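Local coordinates for 3-dehydroquinate dehydratase (Zymomonas mobilis subsp. mobilis, PDB 6SMF), which probably catalyses the trans-dehydration of 3-dehydroquinate to 3-dehydroshikimate through an enolate intermediate, the third step of chorismate biosynthesis in the shikimate pathway, at residues Pro8-Asn14 with Ala75-Asn81; Gln44-Val50 with Leu143-Ala147; Ile37-Leu41 with Ala136-Ser140; Leu67-Gln71 with Ala95-Val101. All coordinates share one frame. Residue numbers count along the deposited sequence, not the author numbering.

In the fold
The four contacts illustrate how a flavodoxin-like alpha/beta sandwich divides its chemistry between sheet and helices. Contact 1, the most central, joins two parallel strands by backbone hydrogen bonds and ends beside the predicted substrate site. Contacts 2 and 3 sample the same helix pair, 34-48 with 136-147, on one face of that sheet. Both are partly buried, mainly apolar toward the strands apart from the Tyr139 hydroxyl, with polar side chains at the outer edge; Gln44 NE2 to Ser140 O, at 2.8 Å, links them. Contact 4, on the other face, is a buried contact of a helix with the end of another and the loop that follows, and it also borders a neighbouring subunit.

Contact 1. Residues Pro8-Asn14 with Ala75-Asn81; sequences PTIFILN and AKAVILN
Two extended segments run parallel, the axes of strands 9-14 and 77-81 being 4.6 Å and 12° apart. Pro8 leads in, its CB 3.9 Å from Lys76 CD. Thr9 O accepts from Lys76 N (3.0 Å). Ile10, chi1 m and chi2 t, lays CG2 4.0 Å from Ile79 CD1. Phe11 N bonds weakly to Ala77 O (3.2 Å), whereas Phe11 O takes Ile79 N at 2.8 Å; Phe11 CD1 is 3.9 Å from Ala75 CB. Ile12 pairs with Ile79, CA atoms 4.6 Å apart, on the face shared with Ile10. Leu13 N reaches Ile79 O (2.8 Å), and Leu13 O receives Asn81 N (2.9 Å); on the face shared with Phe11, Leu13 CD1 touches Val78 CG1 (3.7 Å). Asn14 lies beside Asn81, CA atoms 5.0 Å apart, and Tyr139 OH bonds both side chains. Asn81, a predicted substrate-binding residue, also hydrogen-bonds citrate, probably from the crystallisation liquor. Adjacent parallel strands with a site at their C-terminal ends characterise flavodoxin-like folds.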
loop_
_atom_site.group_PDB
_atom_site.type_symbol
_atom_site.label_atom_id
_atom_site.label_comp_id
_atom_site.label_asym_id
_atom_site.label_seq_id
_atom_site.Cartn_x
_atom_site.Cartn_y
_atom_site.Cartn_z
ATOM N N PRO A 8 40.924 -8.834 23.986
ATOM C CA PRO A 8 39.826 -8.988 23.048
ATOM C C PRO A 8 39.841 -7.793 22.090
ATOM O O PRO A 8 40.082 -6.706 22.543
ATOM C CB PRO A 8 38.549 -8.974 23.914
ATOM C CG PRO A 8 39.000 -9.265 25.324
ATOM C CD PRO A 8 40.490 -8.994 25.380
ATOM N N THR A 9 39.635 -8.018 20.794
ATOM C CA THR A 9 39.582 -6.916 19.803
ATOM C C THR A 9 38.109 -6.650 19.430
ATOM O O THR A 9 37.313 -7.599 19.280
ATOM C CB THR A 9 40.568 -7.151 18.648
ATOM O OG1 THR A 9 39.817 -7.661 17.545
ATOM C CG2 THR A 9 41.747 -8.039 19.007
ATOM N N ILE A 10 37.722 -5.380 19.367
ATOM C CA ILE A 10 36.337 -4.978 18.992
ATOM C C ILE A 10 36.420 -4.080 17.764
ATOM O O ILE A 10 36.963 -2.974 17.896
ATOM C CB ILE A 10 35.637 -4.290 20.170
ATOM C CG1 ILE A 10 35.312 -5.265 21.297
ATOM C CG2 ILE A 10 34.387 -3.592 19.711
ATOM C CD1 ILE A 10 34.960 -4.551 22.589
ATOM N N PHE A 11 35.912 -4.547 16.627
ATOM C CA PHE A 11 35.763 -3.752 15.389
ATOM C C PHE A 11 34.676 -2.687 15.612
ATOM O O PHE A 11 33.609 -2.946 16.237
ATOM C CB PHE A 11 35.410 -4.666 14.220
ATOM C CG PHE A 11 36.588 -5.382 13.617
ATOM C CD1 PHE A 11 37.404 -6.175 14.394
ATOM C CD2 PHE A 11 36.874 -5.267 12.261
ATOM C CE1 PHE A 11 38.502 -6.806 13.837
ATOM C CE2 PHE A 11 37.945 -5.938 11.697
ATOM C CZ PHE A 11 38.774 -6.674 12.497
ATOM N N ILE A 12 34.977 -1.475 15.158
ATOM C CA ILE A 12 34.030 -0.337 15.143
ATOM C C ILE A 12 34.030 0.166 13.709
ATOM O O ILE A 12 35.084 0.680 13.266
ATOM C CB ILE A 12 34.450 0.737 16.144
ATOM C CG1 ILE A 12 34.611 0.155 17.552
ATOM C CG2 ILE A 12 33.471 1.896 16.105
ATOM C CD1 ILE A 12 34.974 1.180 18.617
ATOM N N LEU A 13 32.915 -0.048 13.016
ATOM C CA LEU A 13 32.821 0.140 11.559
ATOM C C LEU A 13 31.837 1.270 11.261
ATOM O O LEU A 13 30.686 1.179 11.694
ATOM C CB LEU A 13 32.382 -1.181 10.934
ATOM C CG LEU A 13 33.291 -2.375 11.180
ATOM C CD1 LEU A 13 32.713 -3.635 10.538
ATOM C CD2 LEU A 13 34.685 -2.106 10.653
ATOM N N ASN A 14 32.308 2.279 10.532
ATOM C CA ASN A 14 31.549 3.498 10.176
ATOM C C ASN A 14 31.306 3.490 8.666
ATOM O O ASN A 14 32.241 3.255 7.886
ATOM C CB ASN A 14 32.228 4.761 10.717
ATOM C CG ASN A 14 32.202 4.829 12.235
ATOM O OD1 ASN A 14 31.133 4.831 12.829
ATOM N ND2 ASN A 14 33.360 4.847 12.883
ATOM N N ALA A 75 37.143 -11.757 16.557
ATOM C CA ALA A 75 36.814 -10.512 17.295
ATOM C C ALA A 75 35.680 -10.791 18.284
ATOM O O ALA A 75 34.824 -11.678 18.016
ATOM C CB ALA A 75 36.435 -9.409 16.342
ATOM N N LYS A 76 35.670 -10.048 19.386
ATOM C CA LYS A 76 34.704 -10.247 20.493
ATOM C C LYS A 76 33.345 -9.654 20.107
ATOM O O LYS A 76 32.321 -10.208 20.563
ATOM C CB LYS A 76 35.165 -9.557 21.772
ATOM C CG LYS A 76 34.267 -9.879 22.951
ATOM C CD LYS A 76 34.693 -9.274 24.233
ATOM C CE LYS A 76 34.569 -10.216 25.423
ATOM N NZ LYS A 76 33.171 -10.285 25.894
ATOM N N ALA A 77 33.364 -8.543 19.361
ATOM C CA ALA A 77 32.151 -7.771 18.966
ATOM C C ALA A 77 32.427 -6.841 17.778
ATOM O O ALA A 77 33.607 -6.584 17.458
ATOM C CB ALA A 77 31.646 -6.980 20.140
ATOM N N VAL A 78 31.363 -6.422 17.092
ATOM C CA VAL A 78 31.379 -5.322 16.082
ATOM C C VAL A 78 30.375 -4.262 16.523
ATOM O O VAL A 78 29.223 -4.583 16.854
ATOM C CB VAL A 78 31.047 -5.794 14.663
ATOM C CG1 VAL A 78 31.009 -4.635 13.678
ATOM C CG2 VAL A 78 32.026 -6.849 14.199
ATOM N N ILE A 79 30.835 -3.028 16.556
ATOM C CA ILE A 79 29.964 -1.846 16.714
ATOM C C ILE A 79 29.843 -1.297 15.302
ATOM O O ILE A 79 30.896 -1.058 14.693
ATOM C CB ILE A 79 30.589 -0.861 17.700
ATOM C CG1 ILE A 79 30.672 -1.440 19.122
ATOM C CG2 ILE A 79 29.854 0.454 17.654
ATOM C CD1 ILE A 79 31.630 -0.671 20.072
ATOM N N LEU A 80 28.621 -1.215 14.778
ATOM C CA LEU A 80 28.376 -0.899 13.351
ATOM C C LEU A 80 27.424 0.284 13.251
ATOM O O LEU A 80 26.314 0.202 13.771
ATOM C CB LEU A 80 27.783 -2.123 12.646
ATOM C CG LEU A 80 27.415 -1.898 11.186
ATOM C CD1 LEU A 80 28.642 -1.446 10.380
ATOM C CD2 LEU A 80 26.790 -3.167 10.607
ATOM N N ASN A 81 27.904 1.355 12.637
ATOM C CA ASN A 81 27.101 2.503 12.170
ATOM C C ASN A 81 27.174 2.479 10.643
ATOM O O ASN A 81 28.125 3.010 10.090
ATOM C CB ASN A 81 27.612 3.802 12.794
ATOM C CG ASN A 81 26.670 4.920 12.457
ATOM O OD1 ASN A 81 25.877 4.741 11.546
ATOM N ND2 ASN A 81 26.746 6.039 13.162
#

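Contact 2. Residues Gln44-Val50 with Leu143-Ala147; sequences QAEKLDV and LDAAA
Leu143, chi1 t and chi2 p, projects from its helix into the angle between Ala45, Leu48 and Val50. Leu143 CD2 lies 4.3 Å from Ala45 CB, Leu143 CG 4.0 Å from Leu48 CD1 and Leu143 CD1 4.2 Å from Val50 CG2. The axes of helices 44-48 and 143-147 pass 10.8 Å apart and cross at -28°, running in nearly the same direction; Ala45 pairs with Leu143 and Leu48 with Ala147, at CA separations of 7.7 and 7.0 Å. One turn on, Ala147 CB meets Leu48 CD1 at 4.2 Å and Val50 CG1 at 4.4 Å. The first helix ends in a Schellman motif, with Asp49 at positive phi (69°), Val50 N bonded to Ala45 O (3.1 Å) and Asp49 N to Glu46 O (3.2 Å), which brings Val50 round to the second helix. At the more polar edge, Leu48 (chi1 m, chi2 t) brings CD2 within 3.8 Å of Asp144 OD1. Gln44, t at chi1 and chi2, sets NE2 3.8 Å from Leu143 CB and hydrogen-bonds Ser140 O. Two neighbouring helices pack on one face of the sheet of a three-layer alpha/beta/alpha, flavodoxin-like fold, where Leu143 rests on Ile10, Val52 and Ile79.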
loop_
_atom_site.group_PDB
_atom_site.type_symbol
_atom_site.label_atom_id
_atom_site.label_comp_id
_atom_site.label_asym_id
_atom_site.label_seq_id
_atom_site.Cartn_x
_atom_site.Cartn_y
_atom_site.Cartn_z
ATOM N N GLN A 44 38.891 5.056 25.977
ATOM C CA GLN A 44 37.873 4.287 26.731
ATOM C C GLN A 44 38.318 2.823 26.727
ATOM O O GLN A 44 38.173 2.128 27.785
ATOM C CB GLN A 44 36.510 4.503 26.079
ATOM C CG GLN A 44 35.332 4.159 26.967
ATOM C CD GLN A 44 34.082 4.038 26.131
ATOM O OE1 GLN A 44 33.922 4.692 25.094
ATOM N NE2 GLN A 44 33.198 3.166 26.583
ATOM N N ALA A 45 38.882 2.400 25.584
ATOM C CA ALA A 45 39.340 1.020 25.306
ATOM C C ALA A 45 40.504 0.675 26.230
ATOM O O ALA A 45 40.562 -0.472 26.671
ATOM C CB ALA A 45 39.686 0.856 23.834
ATOM N N GLU A 46 41.389 1.628 26.508
ATOM C CA GLU A 46 42.475 1.471 27.511
ATOM C C GLU A 46 41.828 1.222 28.885
ATOM O O GLU A 46 42.144 0.194 29.483
ATOM C CB GLU A 46 43.390 2.698 27.489
ATOM C CG GLU A 46 44.868 2.402 27.291
ATOM C CD GLU A 46 45.663 3.664 26.968
ATOM O OE1 GLU A 46 45.258 4.347 25.996
ATOM O OE2 GLU A 46 46.665 3.980 27.691
ATOM N N LYS A 47 40.892 2.080 29.336
ATOM C CA LYS A 47 40.206 1.914 30.653
ATOM C C LYS A 47 39.543 0.523 30.737
ATOM O O LYS A 47 39.382 0.033 31.867
ATOM C CB LYS A 47 39.187 3.036 30.888
ATOM N N LEU A 48 39.175 -0.092 29.597
ATOM C CA LEU A 48 38.298 -1.303 29.543
ATOM C C LEU A 48 39.115 -2.576 29.255
ATOM O O LEU A 48 38.557 -3.691 29.374
ATOM C CB LEU A 48 37.228 -1.103 28.462
ATOM C CG LEU A 48 36.044 -0.225 28.848
ATOM C CD1 LEU A 48 35.057 -0.091 27.683
ATOM C CD2 LEU A 48 35.336 -0.794 30.069
ATOM N N ASP A 49 40.361 -2.398 28.839
ATOM C CA ASP A 49 41.328 -3.481 28.557
ATOM C C ASP A 49 40.927 -4.277 27.314
ATOM O O ASP A 49 40.968 -5.533 27.324
ATOM C CB ASP A 49 41.546 -4.357 29.779
ATOM C CG ASP A 49 43.026 -4.706 29.830
ATOM O OD1 ASP A 49 43.585 -5.141 28.772
ATOM O OD2 ASP A 49 43.625 -4.433 30.859
ATOM N N VAL A 50 40.601 -3.552 26.242
ATOM C CA VAL A 50 40.252 -4.153 24.924
ATOM C C VAL A 50 40.959 -3.332 23.849
ATOM O O VAL A 50 41.228 -2.144 24.119
ATOM C CB VAL A 50 38.726 -4.191 24.727
ATOM C CG1 VAL A 50 38.017 -4.848 25.906
ATOM C CG2 VAL A 50 38.132 -2.821 24.496
ATOM N N LEU A 143 30.543 0.548 23.381
ATOM C CA LEU A 143 31.861 -0.042 23.712
ATOM C C LEU A 143 31.814 -0.657 25.128
ATOM O O LEU A 143 32.404 -1.763 25.284
ATOM C CB LEU A 143 32.972 0.996 23.523
ATOM C CG LEU A 143 34.397 0.489 23.788
ATOM C CD1 LEU A 143 34.708 -0.836 23.087
ATOM C CD2 LEU A 143 35.429 1.540 23.397
ATOM N N ASP A 144 31.136 -0.020 26.109
ATOM C CA ASP A 144 30.951 -0.593 27.480
ATOM C C ASP A 144 30.161 -1.910 27.339
ATOM O O ASP A 144 30.576 -2.920 27.876
ATOM C CB ASP A 144 30.203 0.331 28.458
ATOM C CG ASP A 144 30.991 1.431 29.172
ATOM O OD1 ASP A 144 32.073 1.156 29.753
ATOM O OD2 ASP A 144 30.478 2.573 29.203
ATOM N N ALA A 145 29.048 -1.890 26.614
ATOM C CA ALA A 145 28.144 -3.061 26.517
ATOM C C ALA A 145 28.898 -4.243 25.857
ATOM O O ALA A 145 28.696 -5.434 26.279
ATOM C CB ALA A 145 26.929 -2.633 25.748
ATOM N N ALA A 146 29.706 -3.886 24.841
ATOM C CA ALA A 146 30.501 -4.776 23.967
ATOM C C ALA A 146 31.620 -5.442 24.768
ATOM O O ALA A 146 31.904 -6.636 24.527
ATOM C CB ALA A 146 31.036 -3.959 22.822
ATOM N N ALA A 147 32.262 -4.692 25.666
ATOM C CA ALA A 147 33.293 -5.214 26.585
ATOM C C ALA A 147 32.667 -6.254 27.529
ATOM O O ALA A 147 33.367 -7.247 27.805
ATOM C CB ALA A 147 33.937 -4.076 27.350
#

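Contact 3. Residues Ile37-Leu41 with Ala136-Ser140; sequences IANKL and AESYS
Helices 37-41 and 136-140 run in roughly parallel directions, axes 10.1 Å apart and crossing at -30°, and side chains fill the space between them. Ile37 pairs with Ala136 and Leu41 with Ser140, CA atoms 6.1 and 6.6 Å apart. Ile37 adopts chi1 m and chi2 t: CG1 extends to Ala136 CB (3.7 Å), while Ile37 CG2 sits over one face of the Tyr139 ring, 4.2 Å from Tyr139 CD1. Tyr139 itself is m, with chi2 at 88°. Leu41, also m and t, has a CA-to-CB bond directed sideways, yet CD2 arrives 3.9 Å from Tyr139 CB. Outward of this apolar group, Lys40 (chi1 -102°, chi2 t) runs its aliphatic chain past Ala136, CD to CB 4.3 Å, and places CE 3.8 Å from Glu137 OE2. Glu137 folds back, chi1 and chi2 both m, so that its OE1 accepts a 2.6 Å hydrogen bond from Ser140 OG within its own helix. The Tyr139 hydroxyl bonds Asn14 and the predicted substrate-binding residue Asn81. Both helices lie across one face of the parallel sheet, Leu41 and Tyr139 meeting Ile12 of strand 9-14, Leu41 also Ile54 of 51-56 and Tyr139 also Val106 of 103-107.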
loop_
_atom_site.group_PDB
_atom_site.type_symbol
_atom_site.label_atom_id
_atom_site.label_comp_id
_atom_site.label_asym_id
_atom_site.label_seq_id
_atom_site.Cartn_x
_atom_site.Cartn_y
_atom_site.Cartn_z
ATOM N N ILE A 37 36.087 11.211 17.873
ATOM C CA ILE A 37 35.301 10.075 18.429
ATOM C C ILE A 37 36.211 8.840 18.534
ATOM O O ILE A 37 36.144 8.149 19.585
ATOM C CB ILE A 37 34.032 9.860 17.578
ATOM C CG1 ILE A 37 33.015 10.954 17.895
ATOM C CG2 ILE A 37 33.447 8.476 17.773
ATOM C CD1 ILE A 37 31.775 10.916 17.045
ATOM N N ALA A 38 37.019 8.587 17.494
ATOM C CA ALA A 38 38.064 7.538 17.457
ATOM C C ALA A 38 39.011 7.722 18.652
ATOM O O ALA A 38 39.366 6.710 19.312
ATOM C CB ALA A 38 38.806 7.577 16.141
ATOM N N ASN A 39 39.414 8.961 18.930
ATOM C CA ASN A 39 40.351 9.279 20.040
ATOM C C ASN A 39 39.652 8.982 21.367
ATOM O O ASN A 39 40.249 8.269 22.196
ATOM C CB ASN A 39 40.899 10.710 19.919
ATOM C CG ASN A 39 41.818 10.887 18.676
ATOM O OD1 ASN A 39 42.220 9.913 17.978
ATOM N ND2 ASN A 39 42.182 12.136 18.399
ATOM N N LYS A 40 38.401 9.451 21.536
ATOM C CA LYS A 40 37.595 9.192 22.767
ATOM C C LYS A 40 37.609 7.681 23.038
ATOM O O LYS A 40 37.905 7.292 24.217
ATOM C CB LYS A 40 36.158 9.693 22.624
ATOM C CG LYS A 40 35.774 11.009 23.294
ATOM C CD LYS A 40 34.253 11.326 23.044
ATOM C CE LYS A 40 33.483 11.924 24.219
ATOM N NZ LYS A 40 34.307 12.930 24.940
ATOM N N LEU A 41 37.364 6.895 21.968
ATOM C CA LEU A 41 37.074 5.436 22.007
ATOM C C LEU A 41 38.350 4.661 22.328
ATOM O O LEU A 41 38.267 3.730 23.140
ATOM C CB LEU A 41 36.470 4.962 20.676
ATOM C CG LEU A 41 34.998 5.333 20.457
ATOM C CD1 LEU A 41 34.546 4.985 19.047
ATOM C CD2 LEU A 41 34.095 4.647 21.471
ATOM N N ALA A 136 28.282 10.979 20.116
ATOM C CA ALA A 136 29.492 10.175 20.395
ATOM C C ALA A 136 29.235 9.186 21.547
ATOM O O ALA A 136 29.761 8.071 21.501
ATOM C CB ALA A 136 30.626 11.100 20.731
ATOM N N GLU A 137 28.450 9.610 22.546
ATOM C CA GLU A 137 28.047 8.760 23.702
ATOM C C GLU A 137 27.379 7.473 23.191
ATOM O O GLU A 137 27.491 6.499 23.927
ATOM C CB GLU A 137 27.179 9.527 24.716
ATOM C CG GLU A 137 27.960 10.494 25.604
ATOM C CD GLU A 137 29.313 9.995 26.166
ATOM O OE1 GLU A 137 29.346 8.870 26.786
ATOM O OE2 GLU A 137 30.369 10.693 25.950
ATOM N N SER A 138 26.724 7.458 22.017
ATOM C CA SER A 138 26.157 6.226 21.403
ATOM C C SER A 138 27.275 5.172 21.260
ATOM O O SER A 138 27.085 4.018 21.657
ATOM C CB SER A 138 25.433 6.471 20.075
ATOM O OG SER A 138 24.210 7.197 20.247
ATOM N N TYR A 139 28.415 5.560 20.724
ATOM C CA TYR A 139 29.604 4.680 20.588
ATOM C C TYR A 139 30.139 4.274 21.973
ATOM O O TYR A 139 30.421 3.072 22.181
ATOM C CB TYR A 139 30.700 5.377 19.770
ATOM C CG TYR A 139 30.362 5.545 18.307
ATOM C CD1 TYR A 139 29.673 6.665 17.859
ATOM C CD2 TYR A 139 30.768 4.608 17.364
ATOM C CE1 TYR A 139 29.397 6.848 16.520
ATOM C CE2 TYR A 139 30.498 4.789 16.020
ATOM C CZ TYR A 139 29.798 5.901 15.607
ATOM O OH TYR A 139 29.499 6.075 14.291
ATOM N N SER A 140 30.307 5.228 22.896
ATOM C CA SER A 140 30.915 4.959 24.218
ATOM C C SER A 140 30.070 3.893 24.945
ATOM O O SER A 140 30.671 2.922 25.462
ATOM C CB SER A 140 31.194 6.246 25.018
ATOM O OG SER A 140 30.264 6.499 26.067
#

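Contact 4. Residues Leu67-Gln71 with Ala95-Val101; sequences LQEAQ and AIRAITV
Helix 90-98 ends here and the chain leaving it continues along helix 60-72, so a helix turn and the loop after it share one contact. Ala95 CB lies 3.8 Å from CD1 of Leu67 (chi1 m, chi2 t), the two CA atoms 6.7 Å apart. Ile96 points its CA-to-CB bond away, but its CG1 comes within 4.2 Å of Leu67 CD1. Ile99 leaves helical geometry (phi/psi -83/153°) after its N bonds to Ala95 O (3.1 Å); with chi1 p and chi2 t, Ile99 CD1 lies 3.7 Å from Leu67 O. Thr100 follows at the exposed edge, beside the Gln71 amide. Val101, chi1 t, closes the segment, CG2 3.7 Å from Gln71 CA. Ile99-Val101 links helix 90-98 to strand 103-107, the return of a beta-alpha-beta crossover (77-81, 90-98, 103-107) packed against the helix of the preceding one. Leu67, Ala70 and Val101 reach Val78 of the sheet. The chemistry implies a mainly apolar seam within the chain, while the Gln68 amide hydrogen-bonds Asn17, Asn19 and Asn58 of a neighbouring subunit.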
loop_
_atom_site.group_PDB
_atom_site.type_symbol
_atom_site.label_atom_id
_atom_site.label_comp_id
_atom_site.label_asym_id
_atom_site.label_seq_id
_atom_site.Cartn_x
_atom_site.Cartn_y
_atom_site.Cartn_z
ATOM N N LEU A 67 32.919 -6.976 8.313
ATOM C CA LEU A 67 32.129 -7.893 9.158
ATOM C C LEU A 67 32.727 -9.285 9.053
ATOM O O LEU A 67 32.904 -9.917 10.096
ATOM C CB LEU A 67 30.660 -7.833 8.718
ATOM C CG LEU A 67 29.936 -6.557 9.155
ATOM C CD1 LEU A 67 28.659 -6.362 8.346
ATOM C CD2 LEU A 67 29.650 -6.601 10.666
ATOM N N GLN A 68 33.071 -9.725 7.845
ATOM C CA GLN A 68 33.547 -11.114 7.614
ATOM C C GLN A 68 34.942 -11.257 8.233
ATOM O O GLN A 68 35.260 -12.329 8.794
ATOM C CB GLN A 68 33.552 -11.441 6.110
ATOM C CG GLN A 68 32.181 -11.362 5.439
ATOM C CD GLN A 68 32.212 -11.716 3.971
ATOM O OE1 GLN A 68 33.270 -11.848 3.385
ATOM N NE2 GLN A 68 31.050 -11.879 3.359
ATOM N N GLU A 69 35.752 -10.211 8.088
ATOM C CA GLU A 69 37.135 -10.139 8.624
ATOM C C GLU A 69 37.072 -10.214 10.155
ATOM O O GLU A 69 37.956 -10.880 10.760
ATOM C CB GLU A 69 37.821 -8.859 8.143
ATOM C CG GLU A 69 39.257 -8.672 8.643
ATOM C CD GLU A 69 39.900 -7.348 8.259
ATOM O OE1 GLU A 69 39.392 -6.680 7.291
ATOM O OE2 GLU A 69 40.913 -6.999 8.907
ATOM N N ALA A 70 36.079 -9.583 10.778
ATOM C CA ALA A 70 35.928 -9.660 12.243
ATOM C C ALA A 70 35.663 -11.113 12.637
ATOM O O ALA A 70 36.238 -11.553 13.635
ATOM C CB ALA A 70 34.853 -8.767 12.757
ATOM N N GLN A 71 34.871 -11.867 11.880
ATOM C CA GLN A 71 34.641 -13.277 12.294
ATOM C C GLN A 71 35.929 -14.095 12.149
ATOM O O GLN A 71 36.163 -14.960 13.014
ATOM C CB GLN A 71 33.507 -13.965 11.540
ATOM C CG GLN A 71 32.877 -15.060 12.390
ATOM C CD GLN A 71 32.144 -16.046 11.523
ATOM O OE1 GLN A 71 32.477 -16.204 10.345
ATOM N NE2 GLN A 71 31.150 -16.715 12.095
ATOM N N ALA A 95 25.198 -10.505 6.128
ATOM C CA ALA A 95 26.556 -10.580 6.716
ATOM C C ALA A 95 26.457 -10.731 8.237
ATOM O O ALA A 95 27.012 -11.689 8.764
ATOM C CB ALA A 95 27.366 -9.374 6.341
ATOM N N ILE A 96 25.697 -9.875 8.903
ATOM C CA ILE A 96 25.486 -9.930 10.378
ATOM C C ILE A 96 24.907 -11.290 10.758
ATOM O O ILE A 96 25.461 -11.956 11.645
ATOM C CB ILE A 96 24.594 -8.791 10.846
ATOM C CG1 ILE A 96 25.245 -7.446 10.585
ATOM C CG2 ILE A 96 24.243 -8.972 12.302
ATOM C CD1 ILE A 96 24.234 -6.321 10.524
ATOM N N ARG A 97 23.876 -11.728 10.054
ATOM C CA ARG A 97 23.259 -13.029 10.372
ATOM C C ARG A 97 24.212 -14.209 10.124
ATOM O O ARG A 97 24.133 -15.190 10.906
ATOM C CB ARG A 97 21.940 -13.124 9.636
ATOM C CG ARG A 97 20.875 -12.361 10.403
ATOM C CD ARG A 97 19.481 -12.617 9.902
ATOM N NE ARG A 97 18.829 -13.758 10.552
ATOM C CZ ARG A 97 18.291 -14.791 9.910
ATOM N NH1 ARG A 97 18.332 -14.850 8.590
ATOM N NH2 ARG A 97 17.780 -15.804 10.588
ATOM N N ALA A 98 25.086 -14.133 9.116
ATOM C CA ALA A 98 25.974 -15.268 8.721
ATOM C C ALA A 98 27.104 -15.425 9.743
ATOM O O ALA A 98 27.447 -16.557 10.034
ATOM C CB ALA A 98 26.548 -15.043 7.353
ATOM N N ILE A 99 27.631 -14.318 10.267
ATOM C CA ILE A 99 28.761 -14.325 11.248
ATOM C C ILE A 99 28.217 -14.565 12.656
ATOM O O ILE A 99 27.056 -14.245 12.897
ATOM C CB ILE A 99 29.592 -13.037 11.175
ATOM C CG1 ILE A 99 28.856 -11.834 11.782
ATOM C CG2 ILE A 99 30.030 -12.811 9.746
ATOM C CD1 ILE A 99 29.668 -10.558 11.825
ATOM N N THR A 100 29.046 -15.137 13.524
ATOM C CA THR A 100 28.724 -15.494 14.931
ATOM C C THR A 100 29.102 -14.382 15.906
ATOM O O THR A 100 28.684 -14.459 17.053
ATOM C CB THR A 100 29.536 -16.687 15.434
ATOM O OG1 THR A 100 29.668 -17.606 14.353
ATOM C CG2 THR A 100 28.860 -17.314 16.634
ATOM N N VAL A 101 29.953 -13.452 15.486
ATOM C CA VAL A 101 30.360 -12.263 16.287
ATOM C C VAL A 101 29.121 -11.401 16.506
ATOM O O VAL A 101 28.520 -10.963 15.525
ATOM C CB VAL A 101 31.445 -11.453 15.558
ATOM C CG1 VAL A 101 31.861 -10.220 16.351
ATOM C CG2 VAL A 101 32.642 -12.318 15.213
#